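Local coordinates for putative phenazine biosynthesis PhzC/PhzF protein (Clostridium difficile, PDB 4DUN) that probably acts as an isomerase of the PhzF family, with a putative link to phenazine biosynthesis, at residues 185-191 / 223-229; 10-14 / 231-235; 89-93 / 104-108; 112-118 / 243-249. All coordinates share one frame; numbering follows the deposited sequence. Where two conformers were deposited one is given.

Interaction 1 (185-191 / 223-229); sequences TDFVSRY and MVAAQLS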
loop_
_atom_site.group_PDB
_atom_site.type_symbol
_atom_site.label_atom_id
_atom_site.label_comp_id
_atom_site.label_asym_id
_atom_site.label_seq_id
_atom_site.Cartn_x
_atom_site.Cartn_y
_atom_site.Cartn_z
ATOM N N THR A 185 16.188 0.264 -26.108
ATOM C CA THR A 185 16.651 1.545 -25.554
ATOM C C THR A 185 18.172 1.587 -25.542
ATOM O O THR A 185 18.806 0.562 -25.795
ATOM C CB THR A 185 16.087 1.726 -24.123
ATOM O OG1 THR A 185 16.569 0.672 -23.281
ATOM C CG2 THR A 185 14.554 1.788 -24.082
ATOM N N ASP A 186 18.769 2.754 -25.246
ATOM C CA ASP A 186 20.228 2.863 -25.188
ATOM C C ASP A 186 20.791 2.037 -24.050
ATOM O O ASP A 186 21.791 1.335 -24.238
ATOM C CB ASP A 186 20.675 4.329 -25.066
ATOM C CG ASP A 186 20.362 5.084 -26.320
ATOM O OD1 ASP A 186 21.083 4.888 -27.323
ATOM O OD2 ASP A 186 19.353 5.811 -26.331
ATOM N N PHE A 187 20.154 2.121 -22.861
ATOM C CA PHE A 187 20.582 1.363 -21.701
ATOM C C PHE A 187 19.408 1.069 -20.815
ATOM O O PHE A 187 18.345 1.684 -20.956
ATOM C CB PHE A 187 21.715 2.062 -20.920
ATOM C CG PHE A 187 21.401 3.403 -20.299
ATOM C CD1 PHE A 187 21.636 4.580 -20.995
ATOM C CD2 PHE A 187 20.932 3.485 -18.988
ATOM C CE1 PHE A 187 21.433 5.821 -20.389
ATOM C CE2 PHE A 187 20.728 4.723 -18.377
ATOM C CZ PHE A 187 20.968 5.886 -19.088
ATOM N N VAL A 188 19.599 0.103 -19.902
ATOM C CA VAL A 188 18.563 -0.323 -18.980
ATOM C C VAL A 188 19.140 -0.423 -17.602
ATOM O O VAL A 188 20.359 -0.575 -17.452
ATOM C CB VAL A 188 17.899 -1.677 -19.399
ATOM C CG1 VAL A 188 17.172 -1.565 -20.738
ATOM C CG2 VAL A 188 18.914 -2.836 -19.417
ATOM N N SER A 189 18.275 -0.404 -16.597
ATOM C CA SER A 189 18.699 -0.596 -15.201
ATOM C C SER A 189 17.530 -1.054 -14.346
ATOM O O SER A 189 16.383 -1.023 -14.778
ATOM C CB SER A 189 19.323 0.668 -14.603
ATOM O OG SER A 189 18.341 1.668 -14.355
ATOM N N ARG A 190 17.858 -1.576 -13.183
ATOM C CA ARG A 190 16.944 -1.925 -12.107
ATOM C C ARG A 190 17.605 -1.418 -10.832
ATOM O O ARG A 190 18.836 -1.457 -10.715
ATOM C CB ARG A 190 16.611 -3.414 -12.050
ATOM C CG ARG A 190 15.707 -3.864 -13.208
ATOM C CD ARG A 190 15.612 -5.359 -13.263
ATOM N NE ARG A 190 14.824 -5.883 -12.152
ATOM C CZ ARG A 190 14.815 -7.152 -11.768
ATOM N NH1 ARG A 190 15.567 -8.057 -12.404
ATOM N NH2 ARG A 190 14.061 -7.534 -10.747
ATOM N N TYR A 191 16.801 -0.877 -9.921
ATOM C CA TYR A 191 17.305 -0.273 -8.691
ATOM C C TYR A 191 16.673 -0.971 -7.490
ATOM O O TYR A 191 15.449 -1.020 -7.380
ATOM C CB TYR A 191 16.989 1.242 -8.698
ATOM C CG TYR A 191 17.592 2.023 -7.554
ATOM C CD1 TYR A 191 16.979 2.053 -6.304
ATOM C CD2 TYR A 191 18.692 2.849 -7.755
ATOM C CE1 TYR A 191 17.514 2.806 -5.250
ATOM C CE2 TYR A 191 19.242 3.598 -6.709
ATOM C CZ TYR A 191 18.648 3.573 -5.458
ATOM O OH TYR A 191 19.177 4.317 -4.432
ATOM N N MET A 223 19.963 10.198 -24.997
ATOM C CA MET A 223 19.686 8.766 -24.903
ATOM C C MET A 223 18.334 8.499 -24.304
ATOM O O MET A 223 17.743 9.383 -23.669
ATOM C CB MET A 223 20.752 8.076 -24.004
ATOM C CG MET A 223 22.165 8.096 -24.558
ATOM S SD MET A 223 23.377 7.469 -23.367
ATOM C CE MET A 223 23.486 8.902 -22.233
ATOM N N VAL A 224 17.834 7.271 -24.493
ATOM C CA VAL A 224 16.608 6.819 -23.855
ATOM C C VAL A 224 17.004 5.622 -22.986
ATOM O O VAL A 224 17.808 4.781 -23.405
ATOM C CB VAL A 224 15.419 6.532 -24.821
ATOM C CG1 VAL A 224 15.654 5.284 -25.679
ATOM C CG2 VAL A 224 14.100 6.435 -24.048
ATOM N N ALA A 225 16.489 5.593 -21.762
ATOM C CA ALA A 225 16.757 4.531 -20.794
ATOM C C ALA A 225 15.459 3.903 -20.347
ATOM O O ALA A 225 14.416 4.564 -20.313
ATOM C CB ALA A 225 17.497 5.098 -19.588
ATOM N N ALA A 226 15.522 2.641 -19.984
ATOM C CA ALA A 226 14.367 1.951 -19.416
ATOM C C ALA A 226 14.757 1.446 -18.050
ATOM O O ALA A 226 15.916 1.082 -17.823
ATOM C CB ALA A 226 13.920 0.788 -20.315
ATOM N N GLN A 227 13.820 1.479 -17.125
ATOM C CA GLN A 227 13.996 0.887 -15.805
ATOM C C GLN A 227 13.120 -0.346 -15.843
ATOM O O GLN A 227 11.903 -0.219 -15.999
ATOM C CB GLN A 227 13.660 1.855 -14.655
ATOM C CG GLN A 227 14.104 1.243 -13.320
ATOM C CD GLN A 227 14.487 2.257 -12.282
ATOM O OE1 GLN A 227 15.036 3.329 -12.586
ATOM N NE2 GLN A 227 14.220 1.931 -11.020
ATOM N N LEU A 228 13.746 -1.534 -15.820
ATOM C CA LEU A 228 13.060 -2.799 -16.047
ATOM C C LEU A 228 12.487 -3.424 -14.769
ATOM O O LEU A 228 12.671 -4.613 -14.490
ATOM C CB LEU A 228 14.007 -3.768 -16.798
ATOM C CG LEU A 228 14.472 -3.291 -18.187
ATOM C CD1 LEU A 228 15.387 -4.332 -18.827
ATOM C CD2 LEU A 228 13.268 -2.957 -19.134
ATOM N N SER A 229 11.732 -2.616 -14.020
ATOM C CA SER A 229 10.972 -3.069 -12.859
ATOM C C SER A 229 9.699 -3.740 -13.390
ATOM O O SER A 229 9.413 -3.612 -14.587
ATOM C CB SER A 229 10.622 -1.872 -11.970
ATOM O OG SER A 229 9.919 -0.910 -12.747
HETATM O O HOH W 1 17.948 2.955 -16.634
HETATM O O HOH W 2 17.770 3.158 -12.004
HETATM O O HOH W 3 14.098 -1.185 -10.733
#
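The carbonyl oxygen of Ala226 is gripped by two donors: Ser189 N lies 3.0 Å from Ala226 O, and a water that also bonds Ser189 OG donates to the same oxygen. A second water links that hydroxyl to Gln227 OE1, so Ser189 and Gln227, whose own side-chain oxygens are 4.1 Å apart (OG to OE1), meet through solvent; the amide is also held by Asp200 O, bonded to NE2, and Thr203 N, bonded to OE1. Hydroxyl and amide lie on the same face of the sheet as Phe187 and Ala225. There the methyl CB of Ala225 sits over the Phe187 ring, 3.7 Å from its centroid and offset toward the rim, a CH-pi contact. With CG between the backbone N and the carbonyl carbon (chi1 63°), the ring folds back to receive it, while Met223 SD comes to the ring edge as a Met-aromatic contact. The two strands run parallel in register, Phe187 beside Ala225 and Ser189 beside Gln227, with Ala226 N bonded to Phe187 O and Leu228 N to Ser189 O. They belong to a lobe of what the family suggests is a diaminopimelate epimerase-like fold; helix 207-218 packs on the Phe187 face. Beyond the strand start, Asp186 extends the ladder: Val224 N reaches its OD2 at 2.8 Å in a nearly straight bond (168°), on the anti side, and Lys220 pairs with OD1. On the opposite face Val188 CB packs on Leu228 CD1 at 3.7 Å. Farther along, the methylenes of Arg190 pass close to Leu228 O, its guanidinium held by Glu199 and by carbonyls of Val157 and Tyr160.

Interaction 2 (10-14 / 231-235); sequences DSFAT and RGGII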
loop_
_atom_site.group_PDB
_atom_site.type_symbol
_atom_site.label_atom_id
_atom_site.label_comp_id
_atom_site.label_asym_id
_atom_site.label_seq_id
_atom_site.Cartn_x
_atom_site.Cartn_y
_atom_site.Cartn_z
ATOM N N ASP A 10 0.912 8.213 -12.010
ATOM C CA ASP A 10 2.045 7.334 -12.348
ATOM C C ASP A 10 3.130 8.168 -13.032
ATOM O O ASP A 10 2.884 8.711 -14.109
ATOM C CB ASP A 10 1.574 6.179 -13.267
ATOM C CG ASP A 10 0.555 5.260 -12.600
ATOM O OD1 ASP A 10 0.447 5.300 -11.343
ATOM O OD2 ASP A 10 -0.160 4.546 -13.326
ATOM N N SER A 11 4.318 8.264 -12.412
ATOM C CA SER A 11 5.443 9.047 -12.945
ATOM C C SER A 11 6.331 8.195 -13.820
ATOM O O SER A 11 6.517 7.016 -13.519
ATOM C CB SER A 11 6.264 9.654 -11.816
ATOM O OG SER A 11 5.445 10.533 -11.066
ATOM N N PHE A 12 6.904 8.795 -14.888
ATOM C CA PHE A 12 7.750 8.090 -15.890
ATOM C C PHE A 12 6.931 6.931 -16.525
ATOM O O PHE A 12 7.448 5.826 -16.730
ATOM C CB PHE A 12 9.070 7.559 -15.266
ATOM C CG PHE A 12 9.988 8.634 -14.742
ATOM C CD1 PHE A 12 10.052 8.915 -13.376
ATOM C CD2 PHE A 12 10.805 9.357 -15.610
ATOM C CE1 PHE A 12 10.908 9.917 -12.888
ATOM C CE2 PHE A 12 11.677 10.341 -15.120
ATOM C CZ PHE A 12 11.716 10.622 -13.767
ATOM N N ALA A 13 5.638 7.181 -16.765
ATOM C CA ALA A 13 4.730 6.177 -17.314
ATOM C C ALA A 13 4.114 6.676 -18.589
ATOM O O ALA A 13 3.608 7.799 -18.619
ATOM C CB ALA A 13 3.638 5.831 -16.311
ATOM N N THR A 14 4.197 5.832 -19.631
ATOM C CA THR A 14 3.688 6.022 -20.997
ATOM C C THR A 14 2.234 5.518 -21.056
ATOM O O THR A 14 1.536 5.822 -22.029
ATOM C CB THR A 14 4.598 5.287 -22.051
ATOM O OG1 THR A 14 4.452 3.867 -21.926
ATOM C CG2 THR A 14 6.102 5.640 -21.942
ATOM N N ARG A 231 6.597 -2.791 -13.005
ATOM C CA ARG A 231 5.785 -1.721 -13.586
ATOM C C ARG A 231 6.471 -1.115 -14.818
ATOM O O ARG A 231 5.811 -0.907 -15.840
ATOM C CB ARG A 231 5.478 -0.649 -12.532
ATOM C CG ARG A 231 4.564 -1.176 -11.398
ATOM C CD ARG A 231 4.305 -0.109 -10.343
ATOM N NE ARG A 231 3.625 1.055 -10.912
ATOM C CZ ARG A 231 2.321 1.301 -10.835
ATOM N NH1 ARG A 231 1.518 0.477 -10.169
ATOM N NH2 ARG A 231 1.812 2.381 -11.406
ATOM N N GLY A 232 7.777 -0.886 -14.708
ATOM C CA GLY A 232 8.622 -0.376 -15.784
ATOM C C GLY A 232 8.566 1.120 -15.962
ATOM O O GLY A 232 7.523 1.750 -15.769
ATOM N N GLY A 233 9.699 1.690 -16.329
ATOM C CA GLY A 233 9.773 3.123 -16.565
ATOM C C GLY A 233 10.600 3.473 -17.776
ATOM O O GLY A 233 11.467 2.703 -18.180
ATOM N N ILE A 234 10.285 4.618 -18.380
ATOM C CA ILE A 234 11.021 5.161 -19.515
ATOM C C ILE A 234 11.533 6.523 -19.090
ATOM O O ILE A 234 10.762 7.340 -18.581
ATOM C CB ILE A 234 10.172 5.219 -20.814
ATOM C CG1 ILE A 234 9.727 3.789 -21.278
ATOM C CG2 ILE A 234 10.915 5.988 -21.920
ATOM C CD1 ILE A 234 10.900 2.824 -21.803
ATOM N N ILE A 235 12.843 6.748 -19.279
ATOM C CA ILE A 235 13.508 7.986 -18.882
ATOM C C ILE A 235 14.236 8.579 -20.065
ATOM O O ILE A 235 15.111 7.917 -20.645
ATOM C CB ILE A 235 14.514 7.759 -17.703
ATOM C CG1 ILE A 235 13.904 6.935 -16.529
ATOM C CG2 ILE A 235 15.079 9.111 -17.218
ATOM C CD1 ILE A 235 14.025 5.360 -16.698
HETATM O O HOH W 4 6.606 3.511 -18.481
#
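Phe12 lies against the start of strand 233-239 and forms the densely packed part of the contact. Its CD2 lies 3.6 Å from Ile234 O, which stands at the edge of the ring near its plane, and 4.0 Å from Ile235 CG1, which meets the ring obliquely. The backbone at Phe12 takes the left-handed conformation (phi 58°), ending the extended run of strand 4-11. That bend turns Phe12 O toward the other chain segment, where Ile234 N gives it a weak, long bond of 3.5 Å and the CA of Gly233 adds a CH...O contact. A water supplies the firmer partner, donating to Phe12 O at 3.0 Å and bonding only weakly to Gly232 O, so that it bridges the two carbonyls. At this partly exposed side Thr14 and Ile234 barely meet, CG2 to CG1 at 4.1 Å. The other end is polar: Asp10 OD1 and Arg231 NH2 form a salt bridge at 3.2 Å, the carboxylate approaching the guanidinium edge with the two planes 77° apart, while Asp10 OD2 accepts from Phe17 N. A bend at chi3 brings the arginine up to it. Arg231 is further held by the carbonyls of Lys18 and Gly19 and by Glu42 of the second subunit, a charge cluster at the dimer interface in which the arginine probably eases the closeness of Asp10 and Glu42. Within the fold, Phe12 is wedged between His74 and Leu77 of helix 73-87 and Ile247 of strand 244-259, while Ile234 packs against strand 222-227.

Interaction 3 (89-93 / 104-108); sequences VNVKK and EVTRN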
loop_
_atom_site.group_PDB
_atom_site.type_symbol
_atom_site.label_atom_id
_atom_site.label_comp_id
_atom_site.label_asym_id
_atom_site.label_seq_id
_atom_site.Cartn_x
_atom_site.Cartn_y
_atom_site.Cartn_z
ATOM N N VAL A 89 -3.200 25.636 -15.105
ATOM C CA VAL A 89 -3.310 24.887 -16.353
ATOM C C VAL A 89 -2.334 25.383 -17.420
ATOM O O VAL A 89 -2.371 26.544 -17.826
ATOM C CB VAL A 89 -4.762 24.805 -16.895
ATOM C CG1 VAL A 89 -4.826 23.960 -18.170
ATOM C CG2 VAL A 89 -5.703 24.220 -15.838
ATOM N N ASN A 90 -1.464 24.453 -17.867
ATOM C CA ASN A 90 -0.446 24.596 -18.924
ATOM C C ASN A 90 0.734 25.488 -18.538
ATOM O O ASN A 90 1.511 25.857 -19.421
ATOM C CB ASN A 90 -1.059 25.054 -20.264
ATOM C CG ASN A 90 -1.968 24.012 -20.870
ATOM O OD1 ASN A 90 -1.673 22.809 -20.871
ATOM N ND2 ASN A 90 -3.098 24.448 -21.393
ATOM N N VAL A 91 0.953 25.745 -17.228
ATOM C CA VAL A 91 2.156 26.473 -16.785
ATOM C C VAL A 91 3.384 25.631 -17.221
ATOM O O VAL A 91 3.327 24.396 -17.138
ATOM C CB VAL A 91 2.166 26.795 -15.254
ATOM C CG1 VAL A 91 2.271 25.528 -14.387
ATOM C CG2 VAL A 91 3.270 27.794 -14.905
ATOM N N LYS A 92 4.443 26.296 -17.741
ATOM C CA LYS A 92 5.638 25.606 -18.237
ATOM C C LYS A 92 6.699 25.398 -17.155
ATOM O O LYS A 92 7.342 24.354 -17.147
ATOM C CB LYS A 92 6.251 26.365 -19.437
ATOM C CG LYS A 92 5.366 26.349 -20.697
ATOM C CD LYS A 92 5.030 24.932 -21.180
ATOM C CE LYS A 92 3.655 24.847 -21.798
ATOM N NZ LYS A 92 2.959 23.587 -21.415
ATOM N N LYS A 93 6.901 26.383 -16.263
ATOM C CA LYS A 93 7.917 26.305 -15.202
ATOM C C LYS A 93 7.261 26.176 -13.835
ATOM O O LYS A 93 6.463 27.045 -13.454
ATOM C CB LYS A 93 8.815 27.557 -15.223
ATOM C CG LYS A 93 9.783 27.638 -16.394
ATOM C CD LYS A 93 10.887 28.648 -16.086
ATOM C CE LYS A 93 11.620 29.133 -17.316
ATOM N NZ LYS A 93 12.709 30.085 -16.965
ATOM N N GLU A 104 13.164 22.882 -9.502
ATOM C CA GLU A 104 12.453 23.371 -10.681
ATOM C C GLU A 104 12.092 22.202 -11.583
ATOM O O GLU A 104 12.891 21.286 -11.748
ATOM C CB GLU A 104 13.277 24.408 -11.459
ATOM C CG GLU A 104 12.496 25.026 -12.609
ATOM C CD GLU A 104 13.048 26.328 -13.143
ATOM O OE1 GLU A 104 13.666 26.300 -14.229
ATOM O OE2 GLU A 104 12.842 27.379 -12.496
ATOM N N VAL A 105 10.879 22.234 -12.154
ATOM C CA VAL A 105 10.403 21.222 -13.111
ATOM C C VAL A 105 9.924 22.011 -14.343
ATOM O O VAL A 105 9.223 23.013 -14.185
ATOM C CB VAL A 105 9.320 20.246 -12.561
ATOM C CG1 VAL A 105 8.953 19.176 -13.606
ATOM C CG2 VAL A 105 9.781 19.584 -11.259
ATOM N N THR A 106 10.342 21.592 -15.552
ATOM C CA THR A 106 9.899 22.247 -16.784
ATOM C C THR A 106 9.026 21.294 -17.573
ATOM O O THR A 106 9.412 20.142 -17.774
ATOM C CB THR A 106 11.089 22.739 -17.627
ATOM O OG1 THR A 106 11.881 23.621 -16.835
ATOM C CG2 THR A 106 10.631 23.471 -18.888
ATOM N N ARG A 107 7.840 21.764 -17.998
ATOM C CA ARG A 107 6.932 20.988 -18.836
ATOM C C ARG A 107 7.263 21.288 -20.281
ATOM O O ARG A 107 7.241 22.450 -20.698
ATOM C CB ARG A 107 5.443 21.303 -18.538
ATOM C CG ARG A 107 4.504 20.369 -19.315
ATOM C CD ARG A 107 3.057 20.663 -19.041
ATOM N NE ARG A 107 2.165 19.928 -19.942
ATOM C CZ ARG A 107 0.844 19.951 -19.839
ATOM N NH1 ARG A 107 0.262 20.669 -18.889
ATOM N NH2 ARG A 107 0.091 19.275 -20.700
ATOM N N ASN A 108 7.610 20.258 -21.037
ATOM C CA ASN A 108 7.953 20.394 -22.459
ATOM C C ASN A 108 6.995 19.461 -23.191
ATOM O O ASN A 108 7.201 18.245 -23.201
ATOM C CB ASN A 108 9.440 20.045 -22.668
ATOM C CG ASN A 108 9.904 20.064 -24.112
ATOM O OD1 ASN A 108 9.117 20.210 -25.062
ATOM N ND2 ASN A 108 11.213 19.934 -24.307
HETATM O O HOH W 5 -2.523 20.373 -19.621
#
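Lys92 O receives Arg107 N at 2.8 Å in a nearly straight bond (171°), and the CA of Thr106 leans on the same oxygen with a CH...O contact of 3.3 Å. Alongside, the lysine tail, bent at each of its outer torsions, curls over the extended arginine, its NZ coming within 3.8 Å of Arg107 CD. NZ is only 4.0 Å from Arg107 NE, a closeness of like charges probably tempered by a weak bond from NZ to Asn90 O and by the exposed setting. At the far end of the arginine, Asn90 OD1 and Arg107 NH1 share a water, 2.9 Å from each, which lies at the guanidinium edge; the amide and guanidinium planes are turned 52° apart. These contacts close the mouth of the beta hairpin formed by strands 93-98 and 101-108, with Lys93 and Thr106 facing each other as an antiparallel non-hydrogen-bonded pair. One shell farther out, the arginine is steadied by the next turn of the chain: Arg107 NE bonds Gly109 O and NH2 bonds Asn110 OD1, while NH1 reaches Ser84 OG on helix 73-87. That serine hydroxyl also bonds Val91 O, tying the loop after the helix to its last turns. The buried Val105 packs against Thr76 and Ala80 of the same helix and Tyr112 of strand 111-117.

Interaction 4 (112-118 / 243-249); sequences YEMIFPE and NTVKISG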
loop_
_atom_site.group_PDB
_atom_site.type_symbol
_atom_site.label_atom_id
_atom_site.label_comp_id
_atom_site.label_asym_id
_atom_site.label_seq_id
_atom_site.Cartn_x
_atom_site.Cartn_y
_atom_site.Cartn_z
ATOM N N TYR A 112 8.013 16.022 -18.527
ATOM C CA TYR A 112 8.407 16.840 -17.387
ATOM C C TYR A 112 9.904 16.695 -17.193
ATOM O O TYR A 112 10.404 15.599 -17.027
ATOM C CB TYR A 112 7.593 16.466 -16.149
ATOM C CG TYR A 112 6.159 16.867 -16.344
ATOM C CD1 TYR A 112 5.698 18.097 -15.909
ATOM C CD2 TYR A 112 5.281 16.044 -17.027
ATOM C CE1 TYR A 112 4.402 18.477 -16.121
ATOM C CE2 TYR A 112 3.986 16.416 -17.240
ATOM C CZ TYR A 112 3.548 17.636 -16.787
ATOM O OH TYR A 112 2.253 18.017 -16.999
ATOM N N GLU A 113 10.602 17.823 -17.233
ATOM C CA GLU A 113 12.056 17.861 -17.164
ATOM C C GLU A 113 12.661 18.295 -15.837
ATOM O O GLU A 113 12.241 19.281 -15.245
ATOM C CB GLU A 113 12.596 18.794 -18.255
ATOM C CG GLU A 113 12.027 18.548 -19.639
ATOM C CD GLU A 113 12.557 19.521 -20.677
ATOM O OE1 GLU A 113 12.891 20.662 -20.309
ATOM O OE2 GLU A 113 12.629 19.142 -21.856
ATOM N N MET A 114 13.661 17.543 -15.393
ATOM C CA MET A 114 14.362 17.869 -14.146
ATOM C C MET A 114 15.865 17.833 -14.404
ATOM O O MET A 114 16.380 16.887 -15.007
ATOM C CB MET A 114 13.961 16.902 -13.012
ATOM C CG MET A 114 12.454 16.825 -12.799
ATOM S SD MET A 114 11.880 15.672 -11.507
ATOM C CE MET A 114 12.348 14.111 -12.195
ATOM N N ILE A 115 16.565 18.880 -13.955
ATOM C CA ILE A 115 17.997 19.028 -14.179
ATOM C C ILE A 115 18.717 18.670 -12.895
ATOM O O ILE A 115 18.434 19.227 -11.831
ATOM C CB ILE A 115 18.358 20.443 -14.715
ATOM C CG1 ILE A 115 17.735 20.652 -16.114
ATOM C CG2 ILE A 115 19.900 20.638 -14.755
ATOM C CD1 ILE A 115 17.822 22.084 -16.683
ATOM N N PHE A 116 19.601 17.672 -12.993
ATOM C CA PHE A 116 20.350 17.094 -11.873
ATOM C C PHE A 116 21.865 17.221 -12.084
ATOM O O PHE A 116 22.288 17.331 -13.229
ATOM C CB PHE A 116 19.975 15.591 -11.756
ATOM C CG PHE A 116 18.622 15.180 -11.196
ATOM C CD1 PHE A 116 17.708 16.130 -10.749
ATOM C CD2 PHE A 116 18.276 13.835 -11.089
ATOM C CE1 PHE A 116 16.470 15.746 -10.225
ATOM C CE2 PHE A 116 17.038 13.451 -10.557
ATOM C CZ PHE A 116 16.148 14.410 -10.123
ATOM N N PRO A 117 22.718 17.172 -11.025
ATOM C CA PRO A 117 24.173 17.223 -11.254
ATOM C C PRO A 117 24.657 15.938 -11.935
ATOM O O PRO A 117 24.108 14.864 -11.682
ATOM C CB PRO A 117 24.737 17.359 -9.833
ATOM C CG PRO A 117 23.747 16.650 -8.981
ATOM C CD PRO A 117 22.418 17.030 -9.575
ATOM N N GLU A 118 25.617 16.068 -12.856
ATOM C CA GLU A 118 26.242 14.938 -13.538
ATOM C C GLU A 118 27.242 14.337 -12.564
ATOM O O GLU A 118 28.028 15.076 -11.975
ATOM C CB GLU A 118 26.914 15.407 -14.836
ATOM C CG GLU A 118 27.618 14.278 -15.568
ATOM C CD GLU A 118 27.880 14.574 -17.027
ATOM O OE1 GLU A 118 28.605 15.552 -17.306
ATOM O OE2 GLU A 118 27.331 13.852 -17.891
ATOM N N ASN A 243 28.160 20.367 -16.560
ATOM C CA ASN A 243 28.229 19.173 -15.695
ATOM C C ASN A 243 26.856 18.897 -15.064
ATOM O O ASN A 243 26.740 18.636 -13.859
ATOM C CB ASN A 243 29.327 19.258 -14.628
ATOM C CG ASN A 243 30.719 19.489 -15.177
ATOM O OD1 ASN A 243 31.452 20.364 -14.710
ATOM N ND2 ASN A 243 31.109 18.736 -16.195
ATOM N N THR A 244 25.810 18.996 -15.884
ATOM C CA THR A 244 24.462 18.645 -15.440
ATOM C C THR A 244 23.877 17.689 -16.438
ATOM O O THR A 244 24.402 17.542 -17.548
ATOM C CB THR A 244 23.534 19.867 -15.211
ATOM O OG1 THR A 244 23.296 20.548 -16.446
ATOM C CG2 THR A 244 24.043 20.824 -14.113
ATOM N N VAL A 245 22.785 17.036 -16.045
ATOM C CA VAL A 245 22.051 16.115 -16.894
ATOM C C VAL A 245 20.571 16.461 -16.821
ATOM O O VAL A 245 20.096 16.963 -15.794
ATOM C CB VAL A 245 22.310 14.609 -16.554
ATOM C CG1 VAL A 245 23.782 14.206 -16.764
ATOM C CG2 VAL A 245 21.856 14.263 -15.138
ATOM N N LYS A 246 19.836 16.197 -17.908
ATOM C CA LYS A 246 18.401 16.383 -17.915
ATOM C C LYS A 246 17.746 14.999 -17.885
ATOM O O LYS A 246 18.123 14.111 -18.664
ATOM C CB LYS A 246 17.940 17.192 -19.142
ATOM C CG LYS A 246 16.467 17.603 -19.058
ATOM C CD LYS A 246 15.935 18.156 -20.391
ATOM C CE LYS A 246 16.371 19.564 -20.698
ATOM N NZ LYS A 246 15.783 20.035 -21.982
ATOM N N ILE A 247 16.813 14.815 -16.947
ATOM C CA ILE A 247 16.031 13.594 -16.762
ATOM C C ILE A 247 14.582 13.990 -17.009
ATOM O O ILE A 247 14.094 14.932 -16.376
ATOM C CB ILE A 247 16.326 13.014 -15.349
ATOM C CG1 ILE A 247 17.686 12.269 -15.425
ATOM C CG2 ILE A 247 15.213 12.064 -14.831
ATOM C CD1 ILE A 247 18.628 12.567 -14.333
ATOM N N SER A 248 13.914 13.308 -17.969
ATOM C CA SER A 248 12.532 13.649 -18.298
ATOM C C SER A 248 11.652 12.432 -18.321
ATOM O O SER A 248 12.103 11.335 -18.681
ATOM C CB SER A 248 12.440 14.353 -19.654
ATOM O OG SER A 248 13.343 15.439 -19.774
ATOM N N GLY A 249 10.383 12.645 -18.012
ATOM C CA GLY A 249 9.400 11.582 -18.069
ATOM C C GLY A 249 7.988 12.076 -18.273
ATOM O O GLY A 249 7.682 13.255 -18.037
HETATM O O HOH W 6 12.335 16.783 -22.563
#
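Strands 112-117 and 244-249 pair antiparallel with a marked twist, their axes at 147°, and the pairs Tyr112-Gly249, Met114-Ile247 and Phe116-Val245 are each joined by two backbone hydrogen bonds. One more bond prolongs the ladder past the strand end, Glu118 N to Asn243 O at 3.0 Å, with the donor well above the carbonyl plane. On the partly exposed face, Lys246 and Glu113 form a salt bridge across one diagonal. A turn at chi3 (-77°) brings the lysine tip round to the carboxylate, NZ lying 3.3 Å from Glu113 OE2 and 3.4 Å from Glu113 OE1, both weak bonds, while Lys246 CD packs 3.7 Å from Glu113 CD. OE2 has a stronger partner in Asn108 ND2 and also accepts from a water that reaches Ser248 OG; that hydroxyl touches Glu113 CG at 3.4 Å. Farther along the same face Ile115 CG2 rests on Thr244 CB. On the other face, Ile247 CD1 meets the Phe116 ring obliquely, 3.5 Å from Phe116 CD2 in one of the two deposited conformers, and the two side chains cross at about a right angle. Val245 CG1 lies 3.7 Å from Glu118 OE2. At the opposite end of the ladder, Gly249 O sits at the edge of the Tyr112 ring. The pair thus spans two helices: Tyr112 packs on Leu77, Ala80 and Tyr81 of helix 73-87, whereas Phe116, Val245 and Ile247 lie against helix 207-218, and strands 101-108 and 233-239 flank the ladder on its two sides.

From the N terminus, 10-14 opens the long loop of interaction 2. Within it, interaction 3 closes a short hairpin beside helix 73-87; segment 112-118 then opens interaction 4. Interaction 1 comes next, its loop through helix 207-218 lying wholly within the spans of both 2 and 4. The chain then returns through 231-235, closing interaction 2, and through 243-249, closing interaction 4, so these two cross. Glu113 N probably bonds Thr106 O, joining interactions 3 and 4; Phe12 packs on Gly249 and Met114, joining 2 and 4; Gln227 N probably bonds Gly233 O, joining 1 and 2. Together they connect the strands around helix 73-87 to those around helix 207-218.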